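Local coordinates for protein 2,3,4,5-tetrahydropyridine-2,6-dicarboxylate N-succinyltransferase (PDB 2RIJ) that probably catalyses the succinyl-CoA-dependent N-succinylation of tetrahydrodipicolinate, which opens the ring on the diaminopimelate route to lysine, at residues L145-L155 with R227-G235. Residues are numbered along the deposited sequence; the frame is centred on the assembly and turned at random.
Sequences LYLLSTKKVPL and RMGASLAAG
S149 OG sits against the backbone of 227-235 and uses its hydroxyl in both roles: it donates to A230 O over 2.6 Å and accepts from G229 N at 2.9 Å. The second bond is weak, its N-H...O angle being 124°. The donor is tilted out of the A230 carbonyl plane, and S149 CA adds a C-H...O contact to the same oxygen. About one helical turn before S149, the Y146 ring receives selenomethionine M228 in a Met-aromatic contact: methyl CE lies 3.5 Å from the ring centroid, 21° off the normal, a CH-pi approach over one face. A bend at chi2 (54°) turns the otherwise extended M228 chain onto that ring, with SE beside S149 CB. G229, third residue of the type II turn R227-A230, has positive phi, and its CA packs on L145 CD2. Helix 138-149 of the N-terminal region abuts the loop between strands 219-220 and 237-238, at the start of the parallel-strand, hexapeptide-repeat left-handed beta-helix. Past the helix, K151 closes a Schellman motif with positive phi; its chain, folded at chi3 and chi4, brings NZ to L232 O at 2.9 Å, while E215 forms a salt bridge with the same ammonium. S231 CB presses on L155 CD2 at 3.5 Å, tighter than usual for carbons. Water 1 accepts from S231 OG and donates to L148 O and V153 O, linking the serine to the helix's last turn and the loop after it. Further out, H211 hydrogen-bonds Y146 OH, as does K191 of a neighbouring subunit, and backbone hydrogen bonds join S231 to A249 and T251 in the next coil of the beta-helix.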
ATOM      1  N   LEU A 145      10.178  44.790 -21.517  1.00 20.38           N
ATOM      2  CA  LEU A 145      11.092  43.829 -20.883  1.00 20.88           C
ATOM      3  C   LEU A 145      11.995  44.528 -19.883  1.00 22.64           C
ATOM      4  O   LEU A 145      12.234  43.999 -18.813  1.00 20.27           O
ATOM      5  CB  LEU A 145      11.885  43.070 -21.930  1.00 22.57           C
ATOM      6  CG  LEU A 145      11.074  42.091 -22.813  1.00 25.09           C
ATOM      7  CD1 LEU A 145      11.951  41.482 -23.920  1.00 25.50           C
ATOM      8  CD2 LEU A 145      10.324  40.984 -21.996  1.00 20.99           C
ATOM      9  N   TYR A 146      12.515  45.698 -20.257  1.00 21.54           N
ATOM     10  CA  TYR A 146      13.281  46.532 -19.362  1.00 20.75           C
ATOM     11  C   TYR A 146      12.516  46.968 -18.156  1.00 18.85           C
ATOM     12  O   TYR A 146      13.056  46.992 -17.059  1.00 21.24           O
ATOM     13  CB  TYR A 146      13.861  47.758 -20.094  1.00 21.10           C
ATOM     14  CG  TYR A 146      15.258  47.631 -20.700  1.00 22.02           C
ATOM     15  CD1 TYR A 146      15.466  47.146 -21.987  1.00 20.45           C
ATOM     16  CD2 TYR A 146      16.393  47.989 -19.964  1.00 22.02           C
ATOM     17  CE1 TYR A 146      16.753  47.068 -22.563  1.00 24.13           C
ATOM     18  CE2 TYR A 146      17.658  47.920 -20.519  1.00 17.53           C
ATOM     19  CZ  TYR A 146      17.847  47.469 -21.826  1.00 21.00           C
ATOM     20  OH  TYR A 146      19.133  47.459 -22.322  1.00 21.44           O
ATOM     21  N   LEU A 147      11.243  47.322 -18.315  1.00 21.00           N
ATOM     22  CA  LEU A 147      10.429  47.726 -17.151  1.00 21.71           C
ATOM     23  C   LEU A 147      10.364  46.607 -16.097  1.00 21.60           C
ATOM     24  O   LEU A 147      10.522  46.859 -14.898  1.00 22.16           O
ATOM     25  CB  LEU A 147       9.021  48.153 -17.572  1.00 23.87           C
ATOM     26  CG  LEU A 147       8.899  49.506 -18.239  1.00 25.27           C
ATOM     27  CD1 LEU A 147       7.458  49.683 -18.866  1.00 20.43           C
ATOM     28  CD2 LEU A 147       9.234  50.634 -17.235  1.00 20.27           C
ATOM     29  N   LEU A 148      10.251  45.366 -16.580  1.00 19.86           N
ATOM     30  CA  LEU A 148      10.265  44.155 -15.726  1.00 20.58           C
ATOM     31  C   LEU A 148      11.648  43.908 -15.129  1.00 21.52           C
ATOM     32  O   LEU A 148      11.772  43.828 -13.920  1.00 20.83           O
ATOM     33  CB  LEU A 148       9.753  42.938 -16.492  1.00 20.98           C
ATOM     34  CG  LEU A 148       8.248  42.911 -16.815  1.00 20.92           C
ATOM     35  CD1 LEU A 148       7.977  41.978 -17.998  1.00 23.13           C
ATOM     36  CD2 LEU A 148       7.451  42.559 -15.551  1.00 18.87           C
ATOM     37  N   SER A 149      12.684  43.815 -15.958  1.00 22.65           N
ATOM     38  CA  SER A 149      14.024  43.432 -15.461  1.00 21.51           C
ATOM     39  C   SER A 149      14.728  44.472 -14.566  1.00 24.21           C
ATOM     40  O   SER A 149      15.513  44.090 -13.704  1.00 21.69           O
ATOM     41  CB  SER A 149      14.904  42.965 -16.602  1.00 22.81           C
ATOM     42  OG  SER A 149      14.357  41.778 -17.148  1.00 20.28           O
ATOM     43  N   THR A 150      14.385  45.757 -14.749  1.00 22.80           N
ATOM     44  CA  THR A 150      14.850  46.844 -13.890  1.00 21.91           C
ATOM     45  C   THR A 150      13.974  46.978 -12.642  1.00 22.92           C
ATOM     46  O   THR A 150      14.269  47.777 -11.783  1.00 21.89           O
ATOM     47  CB  THR A 150      14.827  48.218 -14.639  1.00 23.82           C
ATOM     48  OG1 THR A 150      13.459  48.583 -14.941  1.00 24.85           O
ATOM     49  CG2 THR A 150      15.699  48.196 -15.942  1.00 22.83           C
ATOM     50  N   LYS A 151      12.879  46.216 -12.567  1.00 22.79           N
ATOM     51  CA  LYS A 151      11.940  46.198 -11.478  1.00 23.54           C
ATOM     52  C   LYS A 151      11.225  47.545 -11.295  1.00 24.86           C
ATOM     53  O   LYS A 151      10.792  47.853 -10.200  1.00 24.93           O
ATOM     54  CB  LYS A 151      12.597  45.705 -10.180  1.00 23.57           C
ATOM     55  CG  LYS A 151      13.216  44.326 -10.311  1.00 26.12           C
ATOM     56  CD  LYS A 151      13.685  43.713  -8.965  1.00 25.03           C
ATOM     57  CE  LYS A 151      14.950  44.321  -8.446  1.00 28.07           C
ATOM     58  NZ  LYS A 151      16.133  43.990  -9.190  1.00 19.76           N
ATOM     59  N   LYS A 152      11.054  48.310 -12.377  1.00 24.61           N
ATOM     60  CA  LYS A 152      10.232  49.554 -12.310  1.00 25.43           C
ATOM     61  C   LYS A 152       8.757  49.206 -12.142  1.00 24.99           C
ATOM     62  O   LYS A 152       7.987  49.997 -11.611  1.00 28.81           O
ATOM     63  CB  LYS A 152      10.409  50.413 -13.573  1.00 26.93           C
ATOM     64  CG  LYS A 152      11.794  51.000 -13.780  1.00 28.84           C
ATOM     65  CD  LYS A 152      11.906  52.349 -13.162  1.00 36.84           C
ATOM     66  CE  LYS A 152      13.258  52.970 -13.382  1.00 36.04           C
ATOM     67  NZ  LYS A 152      13.270  54.242 -12.601  1.00 38.18           N
ATOM     68  N   VAL A 153       8.364  48.044 -12.664  1.00 25.11           N
ATOM     69  CA  VAL A 153       7.021  47.493 -12.523  1.00 22.68           C
ATOM     70  C   VAL A 153       7.102  46.051 -11.988  1.00 24.43           C
ATOM     71  O   VAL A 153       8.105  45.352 -12.196  1.00 25.44           O
ATOM     72  CB  VAL A 153       6.227  47.475 -13.861  1.00 21.54           C
ATOM     73  CG1 VAL A 153       6.124  48.915 -14.477  1.00 20.46           C
ATOM     74  CG2 VAL A 153       6.819  46.448 -14.863  1.00 17.12           C
ATOM     75  N   PRO A 154       6.071  45.617 -11.250  1.00 27.22           N
ATOM     76  CA  PRO A 154       6.055  44.225 -10.757  1.00 26.73           C
ATOM     77  C   PRO A 154       5.833  43.175 -11.815  1.00 25.10           C
ATOM     78  O   PRO A 154       5.236  43.445 -12.871  1.00 23.02           O
ATOM     79  CB  PRO A 154       4.905  44.199  -9.747  1.00 27.81           C
ATOM     80  CG  PRO A 154       4.517  45.623  -9.538  1.00 25.70           C
ATOM     81  CD  PRO A 154       4.933  46.400 -10.713  1.00 27.31           C
ATOM     82  N   LEU A 155       6.351  41.986 -11.522  1.00 23.00           N
ATOM     83  CA  LEU A 155       6.114  40.800 -12.353  1.00 23.91           C
ATOM     84  C   LEU A 155       4.616  40.647 -12.618  1.00 25.14           C
ATOM     85  O   LEU A 155       3.782  40.957 -11.746  1.00 24.55           O
ATOM     86  CB  LEU A 155       6.654  39.573 -11.648  1.00 27.89           C
ATOM     87  CG  LEU A 155       8.168  39.407 -11.675  1.00 24.23           C
ATOM     88  CD1 LEU A 155       8.683  38.377 -10.644  1.00 25.04           C
ATOM     89  CD2 LEU A 155       8.533  39.002 -13.123  1.00 24.71           C
ATOM     90  N   ARG A 227      16.761  34.773 -18.786  1.00 21.78           N
ATOM     91  CA  ARG A 227      16.285  35.461 -19.961  1.00 21.38           C
ATOM     92  C   ARG A 227      15.978  36.935 -19.672  1.00 20.64           C
ATOM     93  O   ARG A 227      15.588  37.315 -18.553  1.00 23.15           O
ATOM     94  CB  ARG A 227      15.068  34.742 -20.492  1.00 21.65           C
ATOM     95  CG  ARG A 227      14.935  34.724 -22.005  1.00 23.22           C
ATOM     96  CD  ARG A 227      13.722  33.891 -22.324  1.00 27.34           C
ATOM     97  NE  ARG A 227      13.637  33.501 -23.727  1.00 22.43           N
ATOM     98  CZ  ARG A 227      12.635  32.828 -24.245  1.00 28.72           C
ATOM     99  NH1 ARG A 227      11.639  32.480 -23.478  1.00 25.06           N
ATOM    100  NH2 ARG A 227      12.618  32.489 -25.523  1.00 24.39           N
HETATM  101  N   MSE A 228      16.184  37.780 -20.681  1.00 20.79           N
HETATM  102  CA  MSE A 228      15.701  39.165 -20.596  1.00 20.24           C
HETATM  103  C   MSE A 228      14.179  39.214 -20.319  1.00 20.08           C
HETATM  104  O   MSE A 228      13.418  38.425 -20.864  1.00 20.09           O
HETATM  105  CB  MSE A 228      16.098  39.931 -21.869  1.00 23.02           C
HETATM  106  CG  MSE A 228      15.756  41.418 -21.862  1.00 21.57           C
HETATM  107 SE   MSE A 228      16.493  42.319 -20.306  0.75 26.79          SE
HETATM  108  CE  MSE A 228      15.873  44.128 -20.813  1.00 20.96           C
ATOM    109  N   GLY A 229      13.762  40.123 -19.431  1.00 20.75           N
ATOM    110  CA  GLY A 229      12.426  40.137 -18.879  1.00 22.92           C
ATOM    111  C   GLY A 229      12.239  39.436 -17.520  1.00 18.10           C
ATOM    112  O   GLY A 229      11.175  39.538 -16.950  1.00 21.09           O
ATOM    113  N   ALA A 230      13.235  38.665 -17.063  1.00 19.18           N
ATOM    114  CA  ALA A 230      13.256  38.106 -15.732  1.00 19.73           C
ATOM    115  C   ALA A 230      13.382  39.254 -14.719  1.00 20.53           C
ATOM    116  O   ALA A 230      13.953  40.319 -15.008  1.00 20.88           O
ATOM    117  CB  ALA A 230      14.422  37.053 -15.570  1.00 17.01           C
ATOM    118  N   SER A 231      12.854  39.017 -13.527  1.00 20.42           N
ATOM    119  CA  SER A 231      12.911  39.973 -12.431  1.00 18.84           C
ATOM    120  C   SER A 231      13.486  39.298 -11.185  1.00 21.44           C
ATOM    121  O   SER A 231      12.867  38.405 -10.614  1.00 24.95           O
ATOM    122  CB  SER A 231      11.523  40.531 -12.173  1.00 22.54           C
ATOM    123  OG  SER A 231      11.542  41.475 -11.132  1.00 23.80           O
ATOM    124  N   LEU A 232      14.688  39.690 -10.809  1.00 22.06           N
ATOM    125  CA  LEU A 232      15.382  39.123  -9.660  1.00 22.78           C
ATOM    126  C   LEU A 232      15.513  40.154  -8.537  1.00 22.05           C
ATOM    127  O   LEU A 232      16.185  41.165  -8.700  1.00 22.31           O
ATOM    128  CB  LEU A 232      16.751  38.641 -10.098  1.00 23.58           C
ATOM    129  CG  LEU A 232      16.831  37.719 -11.337  1.00 24.77           C
ATOM    130  CD1 LEU A 232      18.315  37.296 -11.502  1.00 25.78           C
ATOM    131  CD2 LEU A 232      15.865  36.491 -11.231  1.00 23.44           C
ATOM    132  N   ALA A 233      14.874  39.895  -7.402  1.00 19.75           N
ATOM    133  CA  ALA A 233      14.998  40.768  -6.229  1.00 21.25           C
ATOM    134  C   ALA A 233      16.434  40.754  -5.756  1.00 22.58           C
ATOM    135  O   ALA A 233      17.141  39.740  -5.908  1.00 20.71           O
ATOM    136  CB  ALA A 233      14.030  40.356  -5.097  1.00 16.97           C
ATOM    137  N   ALA A 234      16.867  41.889  -5.226  1.00 22.23           N
ATOM    138  CA  ALA A 234      18.231  42.071  -4.683  1.00 22.64           C
ATOM    139  C   ALA A 234      18.549  40.932  -3.711  1.00 23.83           C
ATOM    140  O   ALA A 234      17.730  40.566  -2.858  1.00 23.56           O
ATOM    141  CB  ALA A 234      18.384  43.485  -3.996  1.00 22.91           C
ATOM    142  N   GLY A 235      19.728  40.341  -3.879  1.00 22.17           N
ATOM    143  CA  GLY A 235      20.139  39.287  -3.011  1.00 20.89           C
ATOM    144  C   GLY A 235      19.879  37.911  -3.583  1.00 20.00           C
ATOM    145  O   GLY A 235      20.281  36.932  -2.991  1.00 21.65           O
TER
HETATM  146  O   HOH W   1       9.753  43.203 -12.079  1.00 20.74           O
HETATM  147  O   HOH W   2      15.948  42.158 -11.869  1.00 19.56           O